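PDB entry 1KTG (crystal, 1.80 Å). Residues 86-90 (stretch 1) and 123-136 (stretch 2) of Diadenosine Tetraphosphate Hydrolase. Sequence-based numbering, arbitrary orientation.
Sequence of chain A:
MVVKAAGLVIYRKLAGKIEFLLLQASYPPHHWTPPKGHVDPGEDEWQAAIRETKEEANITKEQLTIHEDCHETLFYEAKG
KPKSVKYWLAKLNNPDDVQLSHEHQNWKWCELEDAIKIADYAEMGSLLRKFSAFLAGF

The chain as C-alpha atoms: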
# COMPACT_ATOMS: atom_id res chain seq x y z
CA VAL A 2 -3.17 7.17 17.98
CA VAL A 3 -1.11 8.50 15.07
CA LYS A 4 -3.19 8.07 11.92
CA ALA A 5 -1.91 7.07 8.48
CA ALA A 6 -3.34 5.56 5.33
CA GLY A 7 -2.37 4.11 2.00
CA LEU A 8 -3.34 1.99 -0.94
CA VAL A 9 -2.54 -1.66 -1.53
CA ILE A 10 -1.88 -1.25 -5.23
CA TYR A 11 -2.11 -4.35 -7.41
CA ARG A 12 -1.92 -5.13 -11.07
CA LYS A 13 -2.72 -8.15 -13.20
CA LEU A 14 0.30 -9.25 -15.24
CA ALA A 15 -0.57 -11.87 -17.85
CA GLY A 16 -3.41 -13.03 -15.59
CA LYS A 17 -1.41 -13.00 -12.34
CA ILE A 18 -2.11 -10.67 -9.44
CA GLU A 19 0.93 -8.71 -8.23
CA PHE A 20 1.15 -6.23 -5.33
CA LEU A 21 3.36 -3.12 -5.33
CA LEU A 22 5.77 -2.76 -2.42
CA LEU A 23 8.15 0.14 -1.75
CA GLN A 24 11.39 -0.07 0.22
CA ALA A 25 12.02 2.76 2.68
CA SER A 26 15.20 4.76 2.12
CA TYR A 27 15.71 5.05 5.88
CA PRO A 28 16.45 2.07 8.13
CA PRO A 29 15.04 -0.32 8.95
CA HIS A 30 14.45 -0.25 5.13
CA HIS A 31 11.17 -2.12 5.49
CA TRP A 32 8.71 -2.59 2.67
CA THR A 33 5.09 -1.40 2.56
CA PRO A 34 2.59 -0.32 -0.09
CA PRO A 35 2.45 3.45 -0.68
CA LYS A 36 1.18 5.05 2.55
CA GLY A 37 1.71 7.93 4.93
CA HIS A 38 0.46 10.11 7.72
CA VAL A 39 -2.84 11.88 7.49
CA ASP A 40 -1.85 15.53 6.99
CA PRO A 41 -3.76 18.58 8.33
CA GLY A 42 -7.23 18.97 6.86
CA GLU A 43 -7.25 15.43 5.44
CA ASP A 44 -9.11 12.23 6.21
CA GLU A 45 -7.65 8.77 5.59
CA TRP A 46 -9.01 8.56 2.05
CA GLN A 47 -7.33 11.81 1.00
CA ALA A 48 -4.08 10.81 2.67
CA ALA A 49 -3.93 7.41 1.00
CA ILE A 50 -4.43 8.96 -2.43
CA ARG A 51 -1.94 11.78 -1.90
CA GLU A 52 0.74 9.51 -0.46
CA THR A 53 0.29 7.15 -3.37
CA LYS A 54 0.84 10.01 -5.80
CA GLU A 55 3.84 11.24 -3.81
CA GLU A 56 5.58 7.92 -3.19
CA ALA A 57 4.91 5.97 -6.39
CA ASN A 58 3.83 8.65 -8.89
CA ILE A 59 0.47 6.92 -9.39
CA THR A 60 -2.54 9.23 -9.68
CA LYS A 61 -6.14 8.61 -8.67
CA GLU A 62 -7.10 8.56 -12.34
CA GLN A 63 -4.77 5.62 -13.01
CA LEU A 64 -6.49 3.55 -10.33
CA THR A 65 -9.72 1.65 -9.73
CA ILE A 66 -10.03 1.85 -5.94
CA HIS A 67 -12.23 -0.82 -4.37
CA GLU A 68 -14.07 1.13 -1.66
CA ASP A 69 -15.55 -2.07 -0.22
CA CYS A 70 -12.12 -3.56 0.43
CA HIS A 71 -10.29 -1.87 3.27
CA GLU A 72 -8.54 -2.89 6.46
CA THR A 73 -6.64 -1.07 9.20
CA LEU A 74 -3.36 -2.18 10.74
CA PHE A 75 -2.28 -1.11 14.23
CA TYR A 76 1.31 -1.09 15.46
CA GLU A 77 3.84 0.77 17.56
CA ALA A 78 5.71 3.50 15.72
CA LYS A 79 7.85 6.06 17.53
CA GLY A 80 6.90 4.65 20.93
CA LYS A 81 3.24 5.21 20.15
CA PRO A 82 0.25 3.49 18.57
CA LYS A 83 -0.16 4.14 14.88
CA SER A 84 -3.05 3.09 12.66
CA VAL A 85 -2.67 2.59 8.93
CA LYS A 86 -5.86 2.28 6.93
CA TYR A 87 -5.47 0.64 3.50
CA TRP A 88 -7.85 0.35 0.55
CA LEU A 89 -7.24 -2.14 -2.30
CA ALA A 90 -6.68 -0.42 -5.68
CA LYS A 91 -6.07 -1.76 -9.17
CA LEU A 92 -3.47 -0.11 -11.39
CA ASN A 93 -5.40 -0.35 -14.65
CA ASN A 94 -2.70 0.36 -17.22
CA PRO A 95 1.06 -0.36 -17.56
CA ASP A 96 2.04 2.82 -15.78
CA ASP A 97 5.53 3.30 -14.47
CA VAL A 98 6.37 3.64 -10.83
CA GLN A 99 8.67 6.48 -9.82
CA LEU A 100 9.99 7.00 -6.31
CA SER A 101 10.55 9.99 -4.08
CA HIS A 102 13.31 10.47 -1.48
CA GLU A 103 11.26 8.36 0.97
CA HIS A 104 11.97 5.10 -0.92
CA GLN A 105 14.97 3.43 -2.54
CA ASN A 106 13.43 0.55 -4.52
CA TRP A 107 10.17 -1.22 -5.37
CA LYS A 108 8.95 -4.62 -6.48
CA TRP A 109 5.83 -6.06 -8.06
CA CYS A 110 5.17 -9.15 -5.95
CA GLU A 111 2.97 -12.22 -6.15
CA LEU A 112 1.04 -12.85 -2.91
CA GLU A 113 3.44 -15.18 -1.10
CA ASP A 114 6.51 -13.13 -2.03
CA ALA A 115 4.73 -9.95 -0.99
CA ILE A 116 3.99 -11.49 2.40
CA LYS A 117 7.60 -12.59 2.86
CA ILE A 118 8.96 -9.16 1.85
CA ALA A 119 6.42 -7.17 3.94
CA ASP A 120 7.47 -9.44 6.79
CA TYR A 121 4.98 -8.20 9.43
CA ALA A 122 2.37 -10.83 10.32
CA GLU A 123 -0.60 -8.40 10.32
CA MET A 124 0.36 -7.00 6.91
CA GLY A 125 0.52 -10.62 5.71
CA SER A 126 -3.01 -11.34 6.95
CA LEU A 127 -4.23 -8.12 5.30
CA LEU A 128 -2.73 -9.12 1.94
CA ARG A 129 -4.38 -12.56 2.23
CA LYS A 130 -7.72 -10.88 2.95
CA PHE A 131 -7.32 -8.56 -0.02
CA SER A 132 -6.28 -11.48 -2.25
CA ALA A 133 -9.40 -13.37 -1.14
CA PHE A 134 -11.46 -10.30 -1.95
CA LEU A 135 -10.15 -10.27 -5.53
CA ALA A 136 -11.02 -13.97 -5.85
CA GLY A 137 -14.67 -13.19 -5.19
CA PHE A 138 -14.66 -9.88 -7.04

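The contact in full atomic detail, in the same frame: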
# COMPACT_ATOMS: atom_id res chain seq x y z
N LYS A 86 -4.71 2.78 7.66
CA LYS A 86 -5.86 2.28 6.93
C LYS A 86 -5.49 2.12 5.46
O LYS A 86 -5.01 3.06 4.84
CB LYS A 86 -7.02 3.24 7.04
CG LYS A 86 -8.26 2.74 6.33
CD LYS A 86 -9.52 3.51 6.72
CE LYS A 86 -10.72 2.90 6.03
NZ LYS A 86 -12.00 3.61 6.32
N TYR A 87 -5.74 0.93 4.91
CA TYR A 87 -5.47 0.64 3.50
C TYR A 87 -6.74 0.26 2.74
O TYR A 87 -7.56 -0.50 3.24
CB TYR A 87 -4.54 -0.58 3.36
CG TYR A 87 -3.11 -0.37 3.78
CD1 TYR A 87 -2.67 -0.74 5.04
CD2 TYR A 87 -2.19 0.16 2.89
CE1 TYR A 87 -1.36 -0.56 5.42
CE2 TYR A 87 -0.88 0.34 3.26
CZ TYR A 87 -0.47 -0.02 4.52
OH TYR A 87 0.85 0.16 4.87
N TRP A 88 -6.85 0.78 1.52
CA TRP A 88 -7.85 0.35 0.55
C TRP A 88 -7.12 -0.40 -0.57
O TRP A 88 -5.99 -0.07 -0.91
CB TRP A 88 -8.56 1.54 -0.07
CG TRP A 88 -9.65 2.18 0.73
CD1 TRP A 88 -10.99 1.91 0.67
CD2 TRP A 88 -9.51 3.29 1.62
NE1 TRP A 88 -11.68 2.74 1.51
CE2 TRP A 88 -10.79 3.60 2.11
CE3 TRP A 88 -8.42 4.03 2.09
CZ2 TRP A 88 -11.01 4.63 3.03
CZ3 TRP A 88 -8.64 5.05 3.00
CH2 TRP A 88 -9.93 5.33 3.46
N LEU A 89 -7.78 -1.40 -1.15
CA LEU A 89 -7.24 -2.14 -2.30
C LEU A 89 -7.51 -1.31 -3.58
O LEU A 89 -8.57 -0.75 -3.74
CB LEU A 89 -7.89 -3.52 -2.38
CG LEU A 89 -7.40 -4.48 -3.46
CD1 LEU A 89 -5.94 -4.87 -3.24
CD2 LEU A 89 -8.28 -5.71 -3.56
N ALA A 90 -6.53 -1.24 -4.48
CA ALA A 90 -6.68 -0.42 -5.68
C ALA A 90 -5.95 -1.05 -6.86
O ALA A 90 -4.77 -1.39 -6.76
CB ALA A 90 -6.14 0.97 -5.42
N GLU A 123 0.68 -9.08 10.59
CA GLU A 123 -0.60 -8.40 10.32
C GLU A 123 -0.70 -7.93 8.87
O GLU A 123 -1.78 -8.01 8.28
CB GLU A 123 -0.82 -7.19 11.23
CG GLU A 123 -0.54 -7.38 12.71
CD GLU A 123 -1.08 -8.67 13.25
OE1 GLU A 123 -2.25 -9.02 12.92
OE2 GLU A 123 -0.35 -9.34 14.01
N MET A 124 0.39 -7.41 8.31
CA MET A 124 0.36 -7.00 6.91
C MET A 124 0.10 -8.24 6.05
O MET A 124 -0.67 -8.18 5.08
CB MET A 124 1.66 -6.32 6.48
CG MET A 124 1.72 -6.00 4.99
SD MET A 124 0.42 -4.87 4.42
CE MET A 124 1.05 -3.31 5.04
N GLY A 125 0.74 -9.36 6.41
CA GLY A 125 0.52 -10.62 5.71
C GLY A 125 -0.95 -11.01 5.67
O GLY A 125 -1.51 -11.32 4.61
N SER A 126 -1.58 -11.01 6.84
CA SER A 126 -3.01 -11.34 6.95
C SER A 126 -3.88 -10.40 6.11
O SER A 126 -4.86 -10.83 5.50
CB SER A 126 -3.43 -11.30 8.41
OG SER A 126 -2.77 -12.30 9.15
N LEU A 127 -3.51 -9.12 6.08
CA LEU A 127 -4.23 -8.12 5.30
C LEU A 127 -4.14 -8.46 3.81
O LEU A 127 -5.14 -8.47 3.09
CB LEU A 127 -3.67 -6.73 5.59
CG LEU A 127 -4.34 -5.54 4.91
CD1 LEU A 127 -4.17 -4.27 5.74
CD2 LEU A 127 -3.76 -5.33 3.52
N LEU A 128 -2.93 -8.77 3.34
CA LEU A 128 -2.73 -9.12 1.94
C LEU A 128 -3.54 -10.38 1.58
O LEU A 128 -4.12 -10.46 0.50
CB LEU A 128 -1.23 -9.31 1.64
CG LEU A 128 -0.36 -8.05 1.70
CD1 LEU A 128 1.12 -8.41 1.63
CD2 LEU A 128 -0.73 -7.07 0.63
N ARG A 129 -3.59 -11.36 2.49
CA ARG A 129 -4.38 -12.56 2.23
C ARG A 129 -5.85 -12.21 2.10
O ARG A 129 -6.55 -12.72 1.21
CB ARG A 129 -4.18 -13.60 3.34
CG ARG A 129 -2.79 -14.20 3.34
CD ARG A 129 -2.59 -15.40 4.23
NE ARG A 129 -1.21 -15.86 4.20
CZ ARG A 129 -0.66 -16.58 3.22
NH1 ARG A 129 0.62 -16.94 3.30
NH2 ARG A 129 -1.37 -16.97 2.16
N LYS A 130 -6.32 -11.32 2.96
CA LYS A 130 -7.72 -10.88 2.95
C LYS A 130 -8.05 -10.20 1.64
O LYS A 130 -9.09 -10.48 1.01
CB LYS A 130 -7.96 -9.91 4.11
N PHE A 131 -7.16 -9.31 1.22
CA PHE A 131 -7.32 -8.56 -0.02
C PHE A 131 -7.26 -9.49 -1.23
O PHE A 131 -8.02 -9.31 -2.18
CB PHE A 131 -6.26 -7.48 -0.10
CG PHE A 131 -6.57 -6.26 0.74
CD1 PHE A 131 -5.92 -5.06 0.51
CD2 PHE A 131 -7.52 -6.33 1.76
CE1 PHE A 131 -6.23 -3.92 1.27
CE2 PHE A 131 -7.82 -5.19 2.53
CZ PHE A 131 -7.18 -4.00 2.29
N SER A 132 -6.38 -10.48 -1.18
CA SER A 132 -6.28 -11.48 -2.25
C SER A 132 -7.58 -12.29 -2.33
O SER A 132 -8.06 -12.60 -3.42
CB SER A 132 -5.07 -12.40 -2.01
OG SER A 132 -5.04 -13.50 -2.92
N ALA A 133 -8.15 -12.62 -1.17
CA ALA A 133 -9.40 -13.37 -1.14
C ALA A 133 -10.51 -12.51 -1.71
O ALA A 133 -11.39 -12.99 -2.41
CB ALA A 133 -9.73 -13.84 0.28
N PHE A 134 -10.46 -11.21 -1.42
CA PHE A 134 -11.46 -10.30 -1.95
C PHE A 134 -11.44 -10.30 -3.48
O PHE A 134 -12.49 -10.36 -4.12
CB PHE A 134 -11.25 -8.89 -1.41
CG PHE A 134 -12.11 -7.85 -2.08
CD1 PHE A 134 -13.33 -7.49 -1.53
CD2 PHE A 134 -11.71 -7.26 -3.26
CE1 PHE A 134 -14.12 -6.53 -2.15
CE2 PHE A 134 -12.50 -6.31 -3.88
CZ PHE A 134 -13.70 -5.95 -3.32
N LEU A 135 -10.25 -10.26 -4.08
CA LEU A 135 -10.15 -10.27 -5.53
C LEU A 135 -10.65 -11.58 -6.13
O LEU A 135 -11.15 -11.59 -7.26
CB LEU A 135 -8.71 -10.01 -5.98
CG LEU A 135 -8.25 -8.57 -5.71
CD1 LEU A 135 -6.76 -8.42 -5.93
CD2 LEU A 135 -9.00 -7.56 -6.58
N ALA A 136 -10.55 -12.67 -5.38
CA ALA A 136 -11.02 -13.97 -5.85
C ALA A 136 -12.53 -14.00 -5.98
O ALA A 136 -13.07 -14.75 -6.81
CB ALA A 136 -10.56 -15.07 -4.90

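Strand 86-90 and helix 123-136 pack against each other through side chains. The axes approach to 10.0 Å, and their N-to-C directions differ by 33°, so the two run roughly the same way. No hydrogen bond links the stretches. The contact buries 355 Å², both sides summed, and it is almost wholly apolar.

Strand alternation sets the pattern. Y87 and L89 point their CA-to-CB bonds toward the helix and supply most of the strand's share of the buried surface. K86 and W88 point away. K86 makes no contact with the helix, and W88 touches it only through its backbone. On the helix, M124, L127 and F131 are three or four residues apart, and the neighbours F134 and L135 follow one turn on, so all five can reach the strand. The backbones are nearest at L89 and F131, whose CA atoms are 6.8 Å apart, against 9.0 Å between the CA atoms of Y87 and L127.

Aliphatic and aromatic contacts do most of the work. L89 has the largest covered area, 103 Å². Its chi1 is t and its chi2 is p. CD1 of L89 makes the closest contact with F131, 3.8 Å from CD1 of F131. CD2 of L89 lies closest to the other two, 3.6 Å from CG of L135 and 3.8 Å from CD2 of F134. A branched leucine suits this place because one side chain can meet three residues from successive parts of the helix. L135 starts sideways, but the end of its side chain comes nearer to the strand. F134 points toward the strand yet gives up little surface to it, and it remains partly exposed.

Y87 packs against M124, L127 and F131. CD1 of Y87 is 3.9 Å from CD1 of L127, which approaches the ring obliquely. L127 points toward the strand and is buried, as is Y87. The long tyrosine ring also extends to M124, where CZ of Y87 is 3.7 Å from CE of M124.

M124 adds a sulfur-aromatic interaction. SD of M124 sits 5.2 Å from the centroid of the Y87 ring, in an oblique position. The CA-to-CB bond of M124 points sideways, and the flexible t, p, p side chain brings its end nearer to the strand. CE of M124 comes within 3.5 Å of OH of Y87.

F131 also packs against the strand backbone. CZ of F131 is 3.6 Å from the carbonyl O of Y87, which lies at the ring edge, near the ring plane. CE1 of F131 is 4.1 Å from C of W88. The large flat ring thus spans the gap between the helix and the strand main chain, and is buried there.

From L127 to A136 each backbone N donates to a helix carbonyl four residues earlier. For example, F131 N donates to L127 O at 2.9 Å. S126 and R129 make no contact with the strand and are exposed, as suits their polar side chains.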